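Local coordinates for amino acid adenylation domain-containing protein (Bacillus stratosphericus LAMA 585, PDB 6ULY) that probably activates the keto acid 4-methyl-2-oxopentanoate as its acyl adenylate for nonribosomal depsipeptide synthesis, at residues E303-T309 with Q559-Q565; I310-L314 with D325-P329; R328-G332 with F380-G384. The contacts are given in a common frame with arbitrary orientation. Residues are numbered along the deposited sequence.

Contact 1: E303-T309 with Q559-Q565. With QA7 (5'-O-{(S)-hydroxy[(4-methyl-2-oxopentanoyl)oxy]phosphoryl}adenosine), chain C; SO4 (sulfate ion), chain P.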
loop_
_atom_site.group_PDB
_atom_site.type_symbol
_atom_site.label_atom_id
_atom_site.label_comp_id
_atom_site.label_asym_id
_atom_site.label_seq_id
_atom_site.Cartn_x
_atom_site.Cartn_y
_atom_site.Cartn_z
ATOM N N GLU A 303 -12.699 6.774 14.619
ATOM C CA GLU A 303 -11.740 5.814 15.150
ATOM C C GLU A 303 -12.407 5.053 16.289
ATOM O O GLU A 303 -13.583 5.264 16.602
ATOM C CB GLU A 303 -10.452 6.508 15.606
ATOM C CG GLU A 303 -10.655 7.596 16.655
ATOM C CD GLU A 303 -9.359 8.308 17.016
ATOM O OE1 GLU A 303 -9.299 8.943 18.090
ATOM O OE2 GLU A 303 -8.398 8.230 16.223
ATOM N N ALA A 304 -11.640 4.165 16.912
ATOM C CA ALA A 304 -12.184 3.312 17.958
ATOM C C ALA A 304 -12.793 4.151 19.073
ATOM O O ALA A 304 -12.143 5.044 19.625
ATOM C CB ALA A 304 -11.090 2.404 18.516
ATOM N N VAL A 305 -14.049 3.858 19.398
ATOM C CA VAL A 305 -14.752 4.517 20.494
ATOM C C VAL A 305 -14.488 3.702 21.754
ATOM O O VAL A 305 -14.916 2.550 21.860
ATOM C CB VAL A 305 -16.254 4.637 20.209
ATOM C CG1 VAL A 305 -16.966 5.357 21.354
ATOM C CG2 VAL A 305 -16.488 5.365 18.893
ATOM N N VAL A 306 -13.778 4.297 22.704
ATOM C CA VAL A 306 -13.353 3.596 23.920
ATOM C C VAL A 306 -14.431 3.788 24.975
ATOM O O VAL A 306 -14.777 4.937 25.297
ATOM C CB VAL A 306 -11.998 4.120 24.413
ATOM C CG1 VAL A 306 -11.548 3.338 25.637
ATOM C CG2 VAL A 306 -10.958 4.035 23.303
ATOM N N PRO A 307 -14.986 2.709 25.545
ATOM C CA PRO A 307 -16.026 2.885 26.573
ATOM C C PRO A 307 -15.602 3.772 27.733
ATOM O O PRO A 307 -16.350 4.675 28.130
ATOM C CB PRO A 307 -16.306 1.445 27.025
ATOM C CG PRO A 307 -15.947 0.600 25.849
ATOM C CD PRO A 307 -14.797 1.292 25.179
ATOM N N LYS A 308 -14.419 3.536 28.299
ATOM C CA LYS A 308 -14.014 4.305 29.469
ATOM C C LYS A 308 -13.720 5.762 29.134
ATOM O O LYS A 308 -13.752 6.606 30.033
ATOM C CB LYS A 308 -12.803 3.648 30.128
ATOM C CG LYS A 308 -13.171 2.415 30.943
ATOM C CD LYS A 308 -11.956 1.769 31.589
ATOM C CE LYS A 308 -12.373 0.739 32.630
ATOM N NZ LYS A 308 -11.209 0.032 33.233
ATOM N N THR A 309 -13.446 6.079 27.867
ATOM C CA THR A 309 -13.240 7.471 27.485
ATOM C C THR A 309 -14.557 8.239 27.499
ATOM O O THR A 309 -14.638 9.344 28.049
ATOM C CB THR A 309 -12.594 7.547 26.100
ATOM O OG1 THR A 309 -11.274 6.994 26.149
ATOM C CG2 THR A 309 -12.515 8.988 25.616
ATOM N N GLN A 559 -5.707 5.702 29.273
ATOM C CA GLN A 559 -5.386 4.392 28.724
ATOM C C GLN A 559 -4.345 4.523 27.614
ATOM O O GLN A 559 -4.151 5.590 27.025
ATOM C CB GLN A 559 -6.652 3.714 28.197
ATOM C CG GLN A 559 -6.460 2.263 27.771
ATOM C CD GLN A 559 -7.767 1.580 27.414
ATOM O OE1 GLN A 559 -8.843 2.016 27.829
ATOM N NE2 GLN A 559 -7.681 0.504 26.639
ATOM N N LEU A 560 -3.663 3.410 27.332
ATOM C CA LEU A 560 -2.591 3.428 26.341
ATOM C C LEU A 560 -3.149 3.593 24.931
ATOM O O LEU A 560 -2.650 4.411 24.148
ATOM C CB LEU A 560 -1.754 2.151 26.454
ATOM C CG LEU A 560 -0.402 2.092 25.731
ATOM C CD1 LEU A 560 -0.576 1.804 24.244
ATOM C CD2 LEU A 560 0.395 3.378 25.933
ATOM N N LYS A 561 -4.183 2.821 24.586
ATOM C CA LYS A 561 -4.827 2.995 23.286
ATOM C C LYS A 561 -5.346 4.418 23.110
ATOM O O LYS A 561 -5.370 4.937 21.988
ATOM C CB LYS A 561 -5.973 1.994 23.128
ATOM C CG LYS A 561 -6.685 2.054 21.780
ATOM C CD LYS A 561 -5.774 1.618 20.640
ATOM C CE LYS A 561 -6.517 1.586 19.311
ATOM N NZ LYS A 561 -5.704 0.965 18.223
ATOM N N THR A 562 -5.758 5.061 24.203
ATOM C CA THR A 562 -6.286 6.418 24.132
ATOM C C THR A 562 -5.183 7.458 23.975
ATOM O O THR A 562 -5.392 8.477 23.307
ATOM C CB THR A 562 -7.128 6.706 25.381
ATOM O OG1 THR A 562 -8.516 6.532 25.069
ATOM C CG2 THR A 562 -6.894 8.118 25.913
ATOM N N ARG A 563 -4.012 7.230 24.576
ATOM C CA ARG A 563 -2.922 8.192 24.447
ATOM C C ARG A 563 -2.365 8.207 23.028
ATOM O O ARG A 563 -1.997 9.270 22.513
ATOM C CB ARG A 563 -1.819 7.873 25.456
ATOM C CG ARG A 563 -0.566 8.723 25.294
ATOM C CD ARG A 563 0.446 8.448 26.396
ATOM N NE ARG A 563 1.733 9.088 26.133
ATOM C CZ ARG A 563 1.975 10.386 26.299
ATOM N NH1 ARG A 563 1.015 11.198 26.722
ATOM N NH2 ARG A 563 3.180 10.873 26.036
ATOM N N TRP A 564 -2.293 7.041 22.380
ATOM C CA TRP A 564 -1.793 6.993 21.010
ATOM C C TRP A 564 -2.771 7.633 20.033
ATOM O O TRP A 564 -2.347 8.219 19.030
ATOM C CB TRP A 564 -1.498 5.547 20.608
ATOM C CG TRP A 564 -0.292 4.975 21.298
ATOM C CD1 TRP A 564 0.479 5.585 22.246
ATOM C CD2 TRP A 564 0.284 3.680 21.087
ATOM N NE1 TRP A 564 1.495 4.751 22.640
ATOM C CE2 TRP A 564 1.399 3.575 21.945
ATOM C CE3 TRP A 564 -0.035 2.598 20.260
ATOM C CZ2 TRP A 564 2.195 2.433 21.997
ATOM C CZ3 TRP A 564 0.757 1.466 20.313
ATOM C CH2 TRP A 564 1.858 1.392 21.177
ATOM N N GLN A 565 -4.076 7.534 20.300
ATOM C CA GLN A 565 -5.044 8.285 19.509
ATOM C C GLN A 565 -4.761 9.781 19.576
ATOM O O GLN A 565 -4.905 10.495 18.576
ATOM C CB GLN A 565 -6.465 7.999 19.996
ATOM C CG GLN A 565 -7.033 6.664 19.565
ATOM C CD GLN A 565 -8.460 6.475 20.048
ATOM O OE1 GLN A 565 -8.933 7.203 20.925
ATOM N NE2 GLN A 565 -9.157 5.499 19.473
HETATM C C01 QA7 C . -18.393 8.870 11.582
HETATM C C02 QA7 C . -17.389 9.585 10.758
HETATM C C03 QA7 C . -18.076 10.466 9.751
HETATM C C04 QA7 C . -16.472 8.519 10.249
HETATM C C05 QA7 C . -15.988 8.624 8.838
HETATM C C06 QA7 C . -14.523 8.531 8.561
HETATM C C10 QA7 C . -12.759 5.681 7.656
HETATM C C11 QA7 C . -12.190 4.716 8.454
HETATM C C12 QA7 C . -13.140 3.447 8.510
HETATM C C13 QA7 C . -12.897 2.941 9.597
HETATM C C14 QA7 C . -12.409 4.151 10.602
HETATM C C16 QA7 C . -14.364 5.297 11.331
HETATM C C18 QA7 C . -14.767 4.349 13.198
HETATM C C19 QA7 C . -15.222 3.893 14.431
HETATM C C21 QA7 C . -13.558 2.407 14.507
HETATM C C23 QA7 C . -13.682 3.777 12.683
HETATM N N15 QA7 C . -13.446 4.399 11.521
HETATM N N17 QA7 C . -15.181 5.282 12.344
HETATM N N20 QA7 C . -14.604 2.936 15.032
HETATM N N22 QA7 C . -13.089 2.793 13.376
HETATM N N24 QA7 C . -16.367 4.469 14.992
HETATM O O07 QA7 C . -14.026 8.492 7.306
HETATM O O09 QA7 C . -11.961 6.798 7.535
HETATM O O25 QA7 C . -12.167 5.152 9.885
HETATM O O26 QA7 C . -11.782 2.029 9.630
HETATM O O27 QA7 C . -13.033 2.471 7.371
HETATM O O28 QA7 C . -11.780 9.243 6.944
HETATM O O29 QA7 C . -12.627 7.790 5.475
HETATM O O30 QA7 C . -13.820 8.492 9.440
HETATM O O31 QA7 C . -16.737 8.728 7.993
HETATM P P08 QA7 C . -12.568 8.072 6.844
HETATM S S SO4 P . -7.986 3.611 16.013
HETATM O O1 SO4 P . -9.130 3.554 15.186
HETATM O O2 SO4 P . -7.070 2.631 15.573
HETATM O O3 SO4 P . -7.366 4.879 15.942
HETATM O O4 SO4 P . -8.316 3.336 17.357
#

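Contact 2: I310-L314 with D325-P329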
loop_
_atom_site.group_PDB
_atom_site.type_symbol
_atom_site.label_atom_id
_atom_site.label_comp_id
_atom_site.label_asym_id
_atom_site.label_seq_id
_atom_site.Cartn_x
_atom_site.Cartn_y
_atom_site.Cartn_z
ATOM N N ILE A 310 -15.602 7.668 26.898
ATOM C CA ILE A 310 -16.877 8.372 26.818
ATOM C C ILE A 310 -17.535 8.444 28.189
ATOM O O ILE A 310 -18.156 9.454 28.539
ATOM C CB ILE A 310 -17.801 7.706 25.779
ATOM C CG1 ILE A 310 -18.050 6.239 26.131
ATOM C CG2 ILE A 310 -17.207 7.830 24.385
ATOM C CD1 ILE A 310 -18.853 5.487 25.080
ATOM N N HIS A 311 -17.413 7.382 28.990
ATOM C CA HIS A 311 -18.023 7.394 30.316
ATOM C C HIS A 311 -17.378 8.455 31.199
ATOM O O HIS A 311 -18.072 9.214 31.885
ATOM C CB HIS A 311 -17.908 6.017 30.966
ATOM C CG HIS A 311 -18.558 5.936 32.312
ATOM N ND1 HIS A 311 -17.841 5.777 33.479
ATOM C CD2 HIS A 311 -19.861 6.007 32.679
ATOM C CE1 HIS A 311 -18.673 5.744 34.504
ATOM N NE2 HIS A 311 -19.905 5.881 34.046
ATOM N N ARG A 312 -16.044 8.518 31.198
ATOM C CA ARG A 312 -15.358 9.556 31.960
ATOM C C ARG A 312 -15.720 10.939 31.436
ATOM O O ARG A 312 -15.894 11.883 32.212
ATOM C CB ARG A 312 -13.846 9.335 31.900
ATOM C CG ARG A 312 -13.036 10.279 32.773
ATOM C CD ARG A 312 -13.205 9.953 34.247
ATOM N NE ARG A 312 -12.861 11.084 35.104
ATOM C CZ ARG A 312 -13.019 11.097 36.423
ATOM N NH1 ARG A 312 -13.515 10.035 37.047
ATOM N NH2 ARG A 312 -12.681 12.172 37.122
ATOM N N PHE A 313 -15.839 11.073 30.115
ATOM C CA PHE A 313 -16.226 12.345 29.518
ATOM C C PHE A 313 -17.591 12.793 30.027
ATOM O O PHE A 313 -17.779 13.961 30.386
ATOM C CB PHE A 313 -16.229 12.198 27.997
ATOM C CG PHE A 313 -16.419 13.479 27.246
ATOM C CD1 PHE A 313 -17.691 13.940 26.948
ATOM C CD2 PHE A 313 -15.325 14.196 26.792
ATOM C CE1 PHE A 313 -17.866 15.104 26.234
ATOM C CE2 PHE A 313 -15.492 15.357 26.076
ATOM C CZ PHE A 313 -16.767 15.816 25.799
ATOM N N LEU A 314 -18.557 11.871 30.069
ATOM C CA LEU A 314 -19.891 12.217 30.550
ATOM C C LEU A 314 -19.880 12.509 32.046
ATOM O O LEU A 314 -20.619 13.380 32.522
ATOM C CB LEU A 314 -20.869 11.086 30.233
ATOM C CG LEU A 314 -21.078 10.766 28.750
ATOM C CD1 LEU A 314 -21.790 9.430 28.589
ATOM C CD2 LEU A 314 -21.859 11.878 28.059
ATOM N N ASP A 325 -26.667 11.147 27.942
ATOM C CA ASP A 325 -27.054 10.349 26.781
ATOM C C ASP A 325 -26.761 11.070 25.470
ATOM O O ASP A 325 -27.301 10.693 24.426
ATOM C CB ASP A 325 -28.540 9.985 26.856
ATOM C CG ASP A 325 -29.451 11.197 26.710
ATOM O OD1 ASP A 325 -28.982 12.336 26.924
ATOM O OD2 ASP A 325 -30.641 11.012 26.381
ATOM N N VAL A 326 -25.915 12.103 25.500
ATOM C CA VAL A 326 -25.651 12.881 24.295
ATOM C C VAL A 326 -24.613 12.235 23.384
ATOM O O VAL A 326 -24.562 12.564 22.193
ATOM C CB VAL A 326 -25.179 14.302 24.653
ATOM C CG1 VAL A 326 -26.192 14.989 25.559
ATOM C CG2 VAL A 326 -23.795 14.260 25.310
ATOM N N ILE A 327 -23.775 11.342 23.903
ATOM C CA ILE A 327 -22.683 10.781 23.115
ATOM C C ILE A 327 -23.236 9.689 22.209
ATOM O O ILE A 327 -23.794 8.695 22.686
ATOM C CB ILE A 327 -21.563 10.241 24.015
ATOM C CG1 ILE A 327 -20.731 11.400 24.566
ATOM C CG2 ILE A 327 -20.689 9.254 23.236
ATOM C CD1 ILE A 327 -19.619 10.973 25.505
ATOM N N ARG A 328 -23.066 9.866 20.903
ATOM C CA ARG A 328 -23.559 8.919 19.904
ATOM C C ARG A 328 -22.387 8.341 19.123
ATOM O O ARG A 328 -21.875 8.991 18.193
ATOM C CB ARG A 328 -24.555 9.603 18.970
ATOM C CG ARG A 328 -25.742 10.180 19.709
ATOM C CD ARG A 328 -26.814 10.693 18.768
ATOM N NE ARG A 328 -27.785 11.520 19.480
ATOM C CZ ARG A 328 -28.738 12.238 18.892
ATOM N NH1 ARG A 328 -28.861 12.235 17.573
ATOM N NH2 ARG A 328 -29.565 12.964 19.629
ATOM N N PRO A 329 -21.909 7.148 19.469
ATOM C CA PRO A 329 -20.893 6.501 18.632
ATOM C C PRO A 329 -21.384 6.354 17.199
ATOM O O PRO A 329 -22.572 6.137 16.948
ATOM C CB PRO A 329 -20.689 5.141 19.306
ATOM C CG PRO A 329 -21.094 5.359 20.727
ATOM C CD PRO A 329 -22.193 6.379 20.694
#

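Contact 3: R328-G332 with F380-G384. With QA7 (5'-O-{(S)-hydroxy[(4-methyl-2-oxopentanoyl)oxy]phosphoryl}adenosine), chain C.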
loop_
_atom_site.group_PDB
_atom_site.type_symbol
_atom_site.label_atom_id
_atom_site.label_comp_id
_atom_site.label_asym_id
_atom_site.label_seq_id
_atom_site.Cartn_x
_atom_site.Cartn_y
_atom_site.Cartn_z
ATOM N N ARG A 328 -23.066 9.866 20.903
ATOM C CA ARG A 328 -23.559 8.919 19.904
ATOM C C ARG A 328 -22.387 8.341 19.123
ATOM O O ARG A 328 -21.875 8.991 18.193
ATOM C CB ARG A 328 -24.555 9.603 18.970
ATOM C CG ARG A 328 -25.742 10.180 19.709
ATOM C CD ARG A 328 -26.814 10.693 18.768
ATOM N NE ARG A 328 -27.785 11.520 19.480
ATOM C CZ ARG A 328 -28.738 12.238 18.892
ATOM N NH1 ARG A 328 -28.861 12.235 17.573
ATOM N NH2 ARG A 328 -29.565 12.964 19.629
ATOM N N PRO A 329 -21.909 7.148 19.469
ATOM C CA PRO A 329 -20.893 6.501 18.632
ATOM C C PRO A 329 -21.384 6.354 17.199
ATOM O O PRO A 329 -22.572 6.137 16.948
ATOM C CB PRO A 329 -20.689 5.141 19.306
ATOM C CG PRO A 329 -21.094 5.359 20.727
ATOM C CD PRO A 329 -22.193 6.379 20.694
ATOM N N ALA A 330 -20.458 6.491 16.254
ATOM C CA ALA A 330 -20.799 6.388 14.843
ATOM C C ALA A 330 -19.594 5.877 14.067
ATOM O O ALA A 330 -18.448 6.037 14.491
ATOM C CB ALA A 330 -21.260 7.735 14.282
ATOM N N PHE A 331 -19.872 5.258 12.919
ATOM C CA PHE A 331 -18.833 4.767 12.026
ATOM C C PHE A 331 -19.185 5.135 10.593
ATOM O O PHE A 331 -20.358 5.174 10.212
ATOM C CB PHE A 331 -18.646 3.245 12.137
ATOM C CG PHE A 331 -18.227 2.591 10.847
ATOM C CD1 PHE A 331 -16.902 2.598 10.450
ATOM C CD2 PHE A 331 -19.163 1.983 10.026
ATOM C CE1 PHE A 331 -16.517 2.003 9.261
ATOM C CE2 PHE A 331 -18.784 1.393 8.840
ATOM C CZ PHE A 331 -17.461 1.403 8.457
ATOM N N GLY A 332 -18.155 5.401 9.802
ATOM C CA GLY A 332 -18.357 5.666 8.392
ATOM C C GLY A 332 -17.028 5.729 7.679
ATOM O O GLY A 332 -15.966 5.522 8.271
ATOM N N PHE A 380 -16.354 -3.632 23.764
ATOM C CA PHE A 380 -16.511 -2.880 22.532
ATOM C C PHE A 380 -17.699 -1.937 22.648
ATOM O O PHE A 380 -18.693 -2.240 23.314
ATOM C CB PHE A 380 -16.716 -3.810 21.331
ATOM C CG PHE A 380 -15.590 -4.778 21.111
ATOM C CD1 PHE A 380 -14.377 -4.346 20.603
ATOM C CD2 PHE A 380 -15.750 -6.123 21.395
ATOM C CE1 PHE A 380 -13.338 -5.239 20.390
ATOM C CE2 PHE A 380 -14.719 -7.017 21.181
ATOM C CZ PHE A 380 -13.511 -6.571 20.682
ATOM N N THR A 381 -17.587 -0.792 21.986
ATOM C CA THR A 381 -18.669 0.178 21.928
ATOM C C THR A 381 -19.530 -0.108 20.704
ATOM O O THR A 381 -19.036 -0.071 19.572
ATOM C CB THR A 381 -18.120 1.602 21.871
ATOM O OG1 THR A 381 -17.283 1.840 23.009
ATOM C CG2 THR A 381 -19.267 2.611 21.843
ATOM N N GLU A 382 -20.810 -0.395 20.933
ATOM C CA GLU A 382 -21.736 -0.568 19.823
ATOM C C GLU A 382 -21.834 0.724 19.023
ATOM O O GLU A 382 -21.854 1.824 19.584
ATOM C CB GLU A 382 -23.118 -0.973 20.336
ATOM C CG GLU A 382 -23.177 -2.361 20.952
ATOM C CD GLU A 382 -24.593 -2.779 21.319
ATOM O OE1 GLU A 382 -25.056 -2.432 22.427
ATOM O OE2 GLU A 382 -25.247 -3.448 20.492
ATOM N N LEU A 383 -21.889 0.587 17.700
ATOM C CA LEU A 383 -21.987 1.731 16.808
ATOM C C LEU A 383 -23.373 1.877 16.197
ATOM O O LEU A 383 -23.610 2.828 15.443
ATOM C CB LEU A 383 -20.921 1.631 15.710
ATOM C CG LEU A 383 -19.488 1.498 16.244
ATOM C CD1 LEU A 383 -18.472 1.513 15.111
ATOM C CD2 LEU A 383 -19.159 2.595 17.259
ATOM N N GLY A 384 -24.296 0.973 16.509
ATOM C CA GLY A 384 -25.705 1.190 16.242
ATOM C C GLY A 384 -26.171 0.578 14.936
ATOM O O GLY A 384 -25.430 -0.086 14.205
HETATM C C01 QA7 C . -18.393 8.870 11.582
HETATM C C02 QA7 C . -17.389 9.585 10.758
HETATM C C03 QA7 C . -18.076 10.466 9.751
HETATM C C04 QA7 C . -16.472 8.519 10.249
HETATM C C05 QA7 C . -15.988 8.624 8.838
HETATM C C06 QA7 C . -14.523 8.531 8.561
HETATM C C10 QA7 C . -12.759 5.681 7.656
HETATM C C11 QA7 C . -12.190 4.716 8.454
HETATM C C12 QA7 C . -13.140 3.447 8.510
HETATM C C13 QA7 C . -12.897 2.941 9.597
HETATM C C14 QA7 C . -12.409 4.151 10.602
HETATM C C16 QA7 C . -14.364 5.297 11.331
HETATM C C18 QA7 C . -14.767 4.349 13.198
HETATM C C19 QA7 C . -15.222 3.893 14.431
HETATM C C21 QA7 C . -13.558 2.407 14.507
HETATM C C23 QA7 C . -13.682 3.777 12.683
HETATM N N15 QA7 C . -13.446 4.399 11.521
HETATM N N17 QA7 C . -15.181 5.282 12.344
HETATM N N20 QA7 C . -14.604 2.936 15.032
HETATM N N22 QA7 C . -13.089 2.793 13.376
HETATM N N24 QA7 C . -16.367 4.469 14.992
HETATM O O07 QA7 C . -14.026 8.492 7.306
HETATM O O09 QA7 C . -11.961 6.798 7.535
HETATM O O25 QA7 C . -12.167 5.152 9.885
HETATM O O26 QA7 C . -11.782 2.029 9.630
HETATM O O27 QA7 C . -13.033 2.471 7.371
HETATM O O28 QA7 C . -11.780 9.243 6.944
HETATM O O29 QA7 C . -12.627 7.790 5.475
HETATM O O30 QA7 C . -13.820 8.492 9.440
HETATM O O31 QA7 C . -16.737 8.728 7.993
HETATM P P08 QA7 C . -12.568 8.072 6.844
#

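Contact 1: E303-T309 with Q559-Q565
The adenine-binding loop of an ANL-family adenylation domain here meets a helix near the C-terminal end of the chain, in what is probably an interface between the large N-terminal and small C-terminal subdomains. Glu303 and Ala304 lie against the adenine of the keto acyl adenylate: Glu303 O lies 3.0 Å from QA7 N20 and Ala304 N 3.5 Å from QA7 C21. Val306 and Gln559 occupy the N-cap positions of helices 307-317 and 560-570. Two hydrogen bonds join the segments. Gln565 NE2 donates to the backbone oxygen Ala304 O at 3.0 Å, and one helical turn earlier Thr562 OG1 donates to Thr309 OG1, also at 3.0 Å. Val306 packs beside them, its CG2 3.9 Å from Thr562 OG1 and its CG1 3.7 Å from Gln559 OE1. The other end of the Gln565 amide, OE1, accepts a hydrogen bond from Asn272 of helix 272-279, consistent with the amide orientation in which NE2 faces Ala304 O. Glu303 OE1 comes within 3.3 Å of Gln565 OE1, but both are acceptors and do not bond. A sulfate, probably from the crystallisation liquor, bridges the segments: Ala304 N donates to its O1 at 3.1 Å, while Gln565 NE2 reaches its O4 at 3.1 Å.

Contact 2: I310-L314 with D325-P329
This is a buried, wholly apolar helix-on-strand contact within a beta-alpha-beta unit of the large mixed sheet. Strand 297-301 leads into helix 307-317, which returns along the sheet to strand 327-333, the parallel neighbour of the first. In keeping with that topology, the short axes of helix 310-314 and strand 327-329 run nearly antiparallel, at 166°, and approach to 10.6 Å, a gap filled by side chains without a hydrogen bond across it. Ile327 is the centre of the contact, with 100 Å² covered by the helix. Its CB points toward the helix, and the tip of its side chain enters the space bounded by Ile310, Phe313 and Leu314. These three residues, at spacings of three and four along the helix, present one face to the sheet, while His311 between them points away. Ile327 CD1 lies 3.7 Å from Ile310 CB and 3.8 Å from Phe313 CD1. Leu314 extends the apolar patch to the residue just before the strand, where Leu314 CD2 meets Val326 CG2 at 4.1 Å. Helix 272-279 closes the neighbouring space: Phe275 meets the Phe313 ring edge-to-face and also touches Ile327. The next strand residue, Arg328, is out of reach of helix 310-314 and hydrogen-bonds to Asn207. Within the helix, Leu314 N donates to Ile310 O at 2.9 Å, and the closest touch between the segments is Leu314 CD2 to Ile327 CD1, at 3.5 Å.

Contact 3: R328-G332 with F380-G384
Extended strand 328-332 is crossed by segment 380-384 without a single hydrogen bond between them. The nearest CA atoms, those of Ala330 and Leu383, are 5.2 Å apart. Leu383 and Gly384 both face Leu451 in a classic beta bulge, and at its phi of 96° and psi of -178° Gly384 adopts a backbone that calls for glycine. On the other segment, Pro329 and Phe331 direct their CB atoms toward 380-384, while Ala330 points away. The proline ring packs against Thr381 to Leu383, with Pro329 CG 3.5 Å from Thr381 CG2 and Pro329 CB 3.5 Å from Glu382 O. Leu383 fits along both residues, its CD2 3.6 Å from Pro329 CB and its CD1 3.4 Å from Phe331 CB. The polar ends turn to other partners: Thr381 OG1 is hydrogen-bonded to Val305 O, and Glu382 forms a salt bridge with Arg450. Phe331 and Gly332 probably correspond to the Tyr-Gly of the A5 core motif of adenylation domains, and here the contact becomes one wall of the adenylate pocket. The adenine amine QA7 N24 donates to Ala330 O at 2.7 Å, and Leu383 CD1 lies 3.6 Å from the same nitrogen. QA7 N17 lies at the edge of the Phe331 ring, near its plane, and 3.7 Å from Phe331 CA. Beyond it, Gly332 C comes to 3.0 Å from QA7 O31, where a CB at this position would clash with that oxygen.

In the fold
Contact 2 and contact 3 are buried and share strand 327-333 through Arg328 and Pro329, whereas contact 1 is only partly buried and meets contact 2 on helix 307-317. Chemistry follows place: contact 2 is purely apolar, contact 3 is apolar between its segments but offers a backbone oxygen to the adenine, and contact 1 combines side-chain hydrogen bonds, one of them to a backbone oxygen, with packing of Val306. Contacts 1 and 3 both touch QA7, and Val305 O with Thr381 OG1, 2.7 Å apart in a probable hydrogen bond, links them. Val305 also joins all three by packing, its CG1 lying 3.9 Å from Ile310 CG2 and 4.2 Å from Pro329 CG.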